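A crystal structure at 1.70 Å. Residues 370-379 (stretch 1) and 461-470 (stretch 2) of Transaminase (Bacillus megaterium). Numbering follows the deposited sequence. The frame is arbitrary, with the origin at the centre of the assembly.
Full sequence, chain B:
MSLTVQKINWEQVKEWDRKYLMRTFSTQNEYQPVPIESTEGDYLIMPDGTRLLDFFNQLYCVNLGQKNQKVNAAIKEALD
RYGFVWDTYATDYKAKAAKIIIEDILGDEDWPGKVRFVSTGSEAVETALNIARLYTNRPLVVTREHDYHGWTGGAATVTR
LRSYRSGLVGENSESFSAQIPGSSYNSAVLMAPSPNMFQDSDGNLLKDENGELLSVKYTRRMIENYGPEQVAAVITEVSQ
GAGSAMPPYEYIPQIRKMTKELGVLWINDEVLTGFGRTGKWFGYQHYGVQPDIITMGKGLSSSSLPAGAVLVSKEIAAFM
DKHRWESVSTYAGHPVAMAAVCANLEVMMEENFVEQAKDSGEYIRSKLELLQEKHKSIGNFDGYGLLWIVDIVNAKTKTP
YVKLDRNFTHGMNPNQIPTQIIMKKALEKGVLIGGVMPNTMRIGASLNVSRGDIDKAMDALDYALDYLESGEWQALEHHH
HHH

Stretch 1 370-379: LLQEKHKSIG
Stretch 2 461-470: LDYALDYLES

Two segments far apart in sequence meet here around one histidine. Stretch 1 enters on a helix that begins earlier in the chain, then makes a type I turn from His375 to Ile378 closed by Ile378 N to His375 O at 3.1 Å, and starts a strand at Ile378. Stretch 2 continues a helix that begins earlier in the chain and includes Leu461 to Leu468. The two helices run nearly parallel, 20° apart (signed crossing angle -20°), with axes 11.1 Å apart at closest approach. The CA register pairs Leu371 with Asp462 at 6.8 Å, His375 with Leu465 at 6.9 Å and Ser377 with Glu469 at 6.6 Å.

His375 is the hub. Its backbone is extended (phi/psi -130/108), CB points toward stretch 2, and chi1 of -68° (m) with chi2 of -72° lays the ring against the helix so that both nitrogens find carboxylates. NE2 donates to Asp462 OD1 at 2.6 Å with a nearly straight N-H...O angle of 169°; ND1 donates to Glu469 OE2, also 2.6 Å, at 152°. With both nitrogens acting as donors, the ring is doubly protonated and cationic, a state that two flanking acids suit well. Asp466 adds a third carboxylate at the ring edge, its OD1 3.2 Å from His375 CE1. Above one face sits Leu465, whose CB lies 3.6 Å from the ring centroid and 16° off the normal, a CH-pi contact. The rule is legible: Asp462, Asp466 and Glu469 line the ring's edge, while Leu465 covers a face.

Each principal acid uses its second oxygen as well. Asp462 is t (chi1 -162°, chi2 3°); its CB points sideways, but the carboxylate comes nearer to stretch 1, and OD2 takes a salt bridge from Lys374 NZ at 3.2 Å. Lys374 also starts sideways and reaches across with chi1 to chi4 of t, t, p, t, its exposed position suiting a long, flexible amine. Glu469, phi/psi -94/5, points toward stretch 1 with chi1 p at 60° and chi2 t at -155°. Its OE1 accepts from Ser377 OG at 3.1 Å and, weakly, from Ser377 N at 3.4 Å. A serine with chi1 p (65°) thus offers hydroxyl and amide to the same oxygen, and its small side chain fits a buried site where OG lies 3.4 Å from Leu465 CD2 and CB 3.8 Å from Leu468 CD2.

Hydrocarbon packs beside this polar network. Leu371 (m, t) points toward the helix, placing CD1 3.8 Å from CD2 of Leu461 (t, p) and CD2 3.8 Å from Asp462 CG. Ile378 (m, t) starts sideways and brings CD1 to 3.6 Å from CD1 of Leu465 (m, t). These aliphatic residues are buried. The contact covers 475 Å² summed over both sides, with His375 contributing 82 Å², the largest share. Beyond it, Ser470 OG donates to Asp466 O at 2.7 Å, satisfying a helical carbonyl near the end of stretch 2.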

ATOM      1  N   LEU B 370     -16.312   4.315 -47.668  1.00 44.37           N
ATOM      2  CA  LEU B 370     -15.832   5.004 -48.871  1.00 45.54           C
ATOM      3  C   LEU B 370     -14.420   5.569 -48.711  1.00 47.36           C
ATOM      4  O   LEU B 370     -13.604   5.467 -49.631  1.00 45.57           O
ATOM      5  CB  LEU B 370     -16.815   6.095 -49.310  1.00 47.50           C
ATOM      6  CG  LEU B 370     -18.184   5.654 -49.837  1.00 50.13           C
ATOM      7  CD1 LEU B 370     -19.174   6.812 -49.797  1.00 51.06           C
ATOM      8  CD2 LEU B 370     -18.087   5.066 -51.245  1.00 52.39           C
ATOM      9  N   LEU B 371     -14.128   6.149 -47.544  1.00 43.92           N
ATOM     10  CA  LEU B 371     -12.776   6.612 -47.232  1.00 44.41           C
ATOM     11  C   LEU B 371     -11.752   5.482 -47.197  1.00 44.55           C
ATOM     12  O   LEU B 371     -10.625   5.651 -47.664  1.00 43.47           O
ATOM     13  CB  LEU B 371     -12.741   7.395 -45.906  1.00 43.18           C
ATOM     14  CG  LEU B 371     -13.247   8.839 -45.979  1.00 45.71           C
ATOM     15  CD1 LEU B 371     -13.254   9.496 -44.599  1.00 42.40           C
ATOM     16  CD2 LEU B 371     -12.403   9.649 -46.950  1.00 44.00           C
ATOM     17  N   GLN B 372     -12.139   4.337 -46.645  1.00 44.27           N
ATOM     18  CA  GLN B 372     -11.224   3.193 -46.572  1.00 46.44           C
ATOM     19  C   GLN B 372     -10.879   2.636 -47.961  1.00 47.35           C
ATOM     20  O   GLN B 372      -9.748   2.220 -48.205  1.00 46.83           O
ATOM     21  CB  GLN B 372     -11.787   2.085 -45.679  1.00 47.23           C
ATOM     22  CG  GLN B 372     -10.795   0.943 -45.469  1.00 48.97           C
ATOM     23  CD  GLN B 372     -11.264  -0.109 -44.487  1.00 48.97           C
ATOM     24  OE1 GLN B 372     -12.427  -0.137 -44.082  1.00 50.40           O
ATOM     25  NE2 GLN B 372     -10.350  -0.986 -44.096  1.00 51.77           N
ATOM     26  N   GLU B 373     -11.856   2.646 -48.861  1.00 48.13           N
ATOM     27  CA  GLU B 373     -11.653   2.154 -50.230  1.00 52.65           C
ATOM     28  C   GLU B 373     -10.727   3.085 -51.018  1.00 54.66           C
ATOM     29  O   GLU B 373     -10.095   2.666 -51.988  1.00 57.43           O
ATOM     30  CB  GLU B 373     -13.002   1.974 -50.936  1.00 52.76           C
ATOM     31  CG  GLU B 373     -13.761   0.731 -50.479  1.00 57.77           C
ATOM     32  CD  GLU B 373     -15.275   0.838 -50.617  1.00 60.94           C
ATOM     33  OE1 GLU B 373     -15.788   1.929 -50.938  1.00 63.39           O
ATOM     34  OE2 GLU B 373     -15.963  -0.183 -50.394  1.00 62.57           O
ATOM     35  N   LYS B 374     -10.637   4.337 -50.570  1.00 54.59           N
ATOM     36  CA  LYS B 374      -9.827   5.363 -51.227  1.00 55.03           C
ATOM     37  C   LYS B 374      -8.500   5.640 -50.498  1.00 54.03           C
ATOM     38  O   LYS B 374      -7.568   6.195 -51.094  1.00 50.90           O
ATOM     39  CB  LYS B 374     -10.666   6.643 -51.414  1.00 57.81           C
ATOM     40  CG  LYS B 374      -9.902   7.962 -51.418  1.00 60.21           C
ATOM     41  CD  LYS B 374     -10.598   9.036 -52.245  1.00 61.81           C
ATOM     42  CE  LYS B 374     -11.876   9.546 -51.598  1.00 65.15           C
ATOM     43  NZ  LYS B 374     -12.524  10.606 -52.420  1.00 65.41           N
ATOM     44  N   HIS B 375      -8.413   5.234 -49.227  1.00 49.33           N
ATOM     45  CA  HIS B 375      -7.245   5.517 -48.393  1.00 48.17           C
ATOM     46  C   HIS B 375      -6.683   4.292 -47.692  1.00 48.66           C
ATOM     47  O   HIS B 375      -7.259   3.811 -46.716  1.00 46.72           O
ATOM     48  CB  HIS B 375      -7.586   6.564 -47.324  1.00 49.21           C
ATOM     49  CG  HIS B 375      -7.856   7.924 -47.872  1.00 47.34           C
ATOM     50  ND1 HIS B 375      -6.859   8.729 -48.378  1.00 48.20           N
ATOM     51  CD2 HIS B 375      -9.004   8.632 -47.976  1.00 47.86           C
ATOM     52  CE1 HIS B 375      -7.383   9.873 -48.777  1.00 49.45           C
ATOM     53  NE2 HIS B 375      -8.684   9.838 -48.548  1.00 50.03           N
ATOM     54  N   LYS B 376      -5.525   3.830 -48.158  1.00 48.60           N
ATOM     55  CA  LYS B 376      -4.890   2.626 -47.620  1.00 51.04           C
ATOM     56  C   LYS B 376      -4.269   2.866 -46.237  1.00 50.31           C
ATOM     57  O   LYS B 376      -3.860   1.917 -45.564  1.00 50.33           O
ATOM     58  CB  LYS B 376      -3.871   2.059 -48.621  1.00 53.03           C
ATOM     59  CG  LYS B 376      -4.511   1.679 -49.955  1.00 52.98           C
ATOM     60  CD  LYS B 376      -3.530   1.086 -50.955  1.00 57.82           C
ATOM     61  CE  LYS B 376      -4.257   0.776 -52.257  1.00 57.09           C
ATOM     62  NZ  LYS B 376      -3.446  -0.015 -53.227  1.00 61.04           N
ATOM     63  N   SER B 377      -4.221   4.133 -45.818  1.00 48.95           N
ATOM     64  CA  SER B 377      -3.809   4.501 -44.458  1.00 47.52           C
ATOM     65  C   SER B 377      -4.867   4.136 -43.412  1.00 45.38           C
ATOM     66  O   SER B 377      -4.579   4.141 -42.210  1.00 48.38           O
ATOM     67  CB  SER B 377      -3.489   5.995 -44.366  1.00 47.22           C
ATOM     68  OG  SER B 377      -4.651   6.778 -44.603  1.00 46.98           O
ATOM     69  N   ILE B 378      -6.084   3.843 -43.862  1.00 43.10           N
ATOM     70  CA  ILE B 378      -7.110   3.280 -42.978  1.00 42.77           C
ATOM     71  C   ILE B 378      -6.971   1.759 -42.993  1.00 44.04           C
ATOM     72  O   ILE B 378      -7.303   1.111 -43.988  1.00 44.26           O
ATOM     73  CB  ILE B 378      -8.549   3.707 -43.373  1.00 43.18           C
ATOM     74  CG1 ILE B 378      -8.699   5.235 -43.296  1.00 43.21           C
ATOM     75  CG2 ILE B 378      -9.580   3.032 -42.472  1.00 44.34           C
ATOM     76  CD1 ILE B 378      -9.929   5.783 -43.997  1.00 43.64           C
ATOM     77  N   GLY B 379      -6.464   1.203 -41.894  1.00 44.08           N
ATOM     78  CA  GLY B 379      -6.339  -0.252 -41.745  1.00 43.24           C
ATOM     79  C   GLY B 379      -7.662  -0.905 -41.409  1.00 42.22           C
ATOM     80  O   GLY B 379      -8.012  -1.960 -41.956  1.00 42.85           O
ATOM     81  N   LEU B 461     -11.219  15.016 -43.357  1.00 39.83           N
ATOM     82  CA  LEU B 461     -10.454  13.802 -43.110  1.00 39.67           C
ATOM     83  C   LEU B 461      -9.855  13.281 -44.430  1.00 41.86           C
ATOM     84  O   LEU B 461      -8.704  12.857 -44.461  1.00 41.66           O
ATOM     85  CB  LEU B 461     -11.348  12.738 -42.460  1.00 39.66           C
ATOM     86  CG  LEU B 461     -10.737  11.376 -42.117  1.00 38.89           C
ATOM     87  CD1 LEU B 461      -9.427  11.548 -41.362  1.00 41.34           C
ATOM     88  CD2 LEU B 461     -11.728  10.536 -41.323  1.00 40.08           C
ATOM     89  N   ASP B 462     -10.654  13.328 -45.497  1.00 41.47           N
ATOM     90  CA  ASP B 462     -10.235  12.920 -46.849  1.00 42.78           C
ATOM     91  C   ASP B 462      -8.963  13.703 -47.205  1.00 44.76           C
ATOM     92  O   ASP B 462      -7.910  13.114 -47.454  1.00 47.86           O
ATOM     93  CB  ASP B 462     -11.378  13.210 -47.835  1.00 42.35           C
ATOM     94  CG  ASP B 462     -11.256  12.452 -49.176  1.00 43.24           C
ATOM     95  OD1 ASP B 462     -10.325  11.641 -49.376  1.00 41.70           O
ATOM     96  OD2 ASP B 462     -12.136  12.679 -50.028  1.00 42.02           O
ATOM     97  N   TYR B 463      -9.067  15.030 -47.170  1.00 46.48           N
ATOM     98  CA  TYR B 463      -7.929  15.943 -47.316  1.00 46.21           C
ATOM     99  C   TYR B 463      -6.732  15.595 -46.420  1.00 48.45           C
ATOM    100  O   TYR B 463      -5.582  15.640 -46.868  1.00 48.59           O
ATOM    101  CB  TYR B 463      -8.390  17.385 -47.047  1.00 47.69           C
ATOM    102  CG  TYR B 463      -7.286  18.413 -47.079  1.00 48.01           C
ATOM    103  CD1 TYR B 463      -6.792  18.891 -48.295  1.00 51.10           C
ATOM    104  CD2 TYR B 463      -6.735  18.918 -45.898  1.00 46.36           C
ATOM    105  CE1 TYR B 463      -5.774  19.829 -48.331  1.00 49.50           C
ATOM    106  CE2 TYR B 463      -5.721  19.860 -45.928  1.00 47.52           C
ATOM    107  CZ  TYR B 463      -5.249  20.314 -47.147  1.00 48.47           C
ATOM    108  OH  TYR B 463      -4.239  21.240 -47.193  1.00 47.57           O
ATOM    109  N   ALA B 464      -7.004  15.263 -45.157  1.00 45.39           N
ATOM    110  CA  ALA B 464      -5.961  14.946 -44.180  1.00 45.46           C
ATOM    111  C   ALA B 464      -5.198  13.665 -44.530  1.00 44.78           C
ATOM    112  O   ALA B 464      -3.962  13.622 -44.457  1.00 45.24           O
ATOM    113  CB  ALA B 464      -6.565  14.832 -42.779  1.00 43.29           C
ATOM    114  N   LEU B 465      -5.945  12.626 -44.892  1.00 43.81           N
ATOM    115  CA  LEU B 465      -5.370  11.323 -45.214  1.00 47.22           C
ATOM    116  C   LEU B 465      -4.596  11.343 -46.537  1.00 49.82           C
ATOM    117  O   LEU B 465      -3.623  10.607 -46.695  1.00 50.76           O
ATOM    118  CB  LEU B 465      -6.456  10.243 -45.221  1.00 46.58           C
ATOM    119  CG  LEU B 465      -7.090   9.908 -43.860  1.00 43.48           C
ATOM    120  CD1 LEU B 465      -8.249   8.944 -44.028  1.00 43.65           C
ATOM    121  CD2 LEU B 465      -6.079   9.349 -42.864  1.00 45.40           C
ATOM    122  N   ASP B 466      -5.024  12.189 -47.474  1.00 53.42           N
ATOM    123  CA  ASP B 466      -4.252  12.433 -48.696  1.00 55.18           C
ATOM    124  C   ASP B 466      -2.829  12.842 -48.334  1.00 55.18           C
ATOM    125  O   ASP B 466      -1.865  12.289 -48.857  1.00 55.37           O
ATOM    126  CB  ASP B 466      -4.895  13.533 -49.550  1.00 56.76           C
ATOM    127  CG  ASP B 466      -5.942  13.006 -50.518  1.00 58.78           C
ATOM    128  OD1 ASP B 466      -5.947  11.794 -50.838  1.00 61.18           O
ATOM    129  OD2 ASP B 466      -6.762  13.828 -50.979  1.00 60.14           O
ATOM    130  N   TYR B 467      -2.713  13.807 -47.422  1.00 55.10           N
ATOM    131  CA  TYR B 467      -1.433  14.351 -46.992  1.00 53.88           C
ATOM    132  C   TYR B 467      -0.619  13.334 -46.191  1.00 55.16           C
ATOM    133  O   TYR B 467       0.602  13.281 -46.317  1.00 54.61           O
ATOM    134  CB  TYR B 467      -1.654  15.632 -46.178  1.00 55.51           C
ATOM    135  CG  TYR B 467      -0.396  16.248 -45.597  1.00 56.38           C
ATOM    136  CD1 TYR B 467       0.372  17.152 -46.337  1.00 58.53           C
ATOM    137  CD2 TYR B 467       0.021  15.932 -44.303  1.00 56.33           C
ATOM    138  CE1 TYR B 467       1.524  17.719 -45.804  1.00 59.56           C
ATOM    139  CE2 TYR B 467       1.170  16.493 -43.760  1.00 58.29           C
ATOM    140  CZ  TYR B 467       1.918  17.383 -44.512  1.00 60.67           C
ATOM    141  OH  TYR B 467       3.060  17.939 -43.971  1.00 62.72           O
ATOM    142  N   LEU B 468      -1.294  12.537 -45.365  1.00 55.73           N
ATOM    143  CA  LEU B 468      -0.621  11.499 -44.587  1.00 56.57           C
ATOM    144  C   LEU B 468       0.086  10.464 -45.474  1.00 57.37           C
ATOM    145  O   LEU B 468       1.212  10.065 -45.179  1.00 57.31           O
ATOM    146  CB  LEU B 468      -1.596  10.795 -43.643  1.00 52.51           C
ATOM    147  CG  LEU B 468      -0.947   9.846 -42.628  1.00 52.53           C
ATOM    148  CD1 LEU B 468      -0.430  10.606 -41.410  1.00 52.15           C
ATOM    149  CD2 LEU B 468      -1.939   8.774 -42.207  1.00 48.82           C
ATOM    150  N   GLU B 469      -0.578  10.044 -46.549  1.00 59.37           N
ATOM    151  CA  GLU B 469      -0.037   9.004 -47.435  1.00 62.65           C
ATOM    152  C   GLU B 469       0.727   9.573 -48.633  1.00 67.91           C
ATOM    153  O   GLU B 469       1.159   8.834 -49.526  1.00 67.05           O
ATOM    154  CB  GLU B 469      -1.130   8.012 -47.866  1.00 60.77           C
ATOM    155  CG  GLU B 469      -2.305   8.613 -48.620  1.00 58.07           C
ATOM    156  CD  GLU B 469      -3.572   7.786 -48.488  1.00 57.36           C
ATOM    157  OE1 GLU B 469      -3.653   6.937 -47.573  1.00 55.82           O
ATOM    158  OE2 GLU B 469      -4.495   7.986 -49.306  1.00 57.14           O
ATOM    159  N   SER B 470       0.878  10.895 -48.640  1.00 74.07           N
ATOM    160  CA  SER B 470       1.787  11.573 -49.547  1.00 79.46           C
ATOM    161  C   SER B 470       3.020  11.944 -48.731  1.00 80.90           C
ATOM    162  O   SER B 470       3.012  12.940 -48.001  1.00 83.58           O
ATOM    163  CB  SER B 470       1.125  12.814 -50.152  1.00 80.57           C
ATOM    164  OG  SER B 470      -0.060  12.461 -50.846  1.00 82.75           O
TER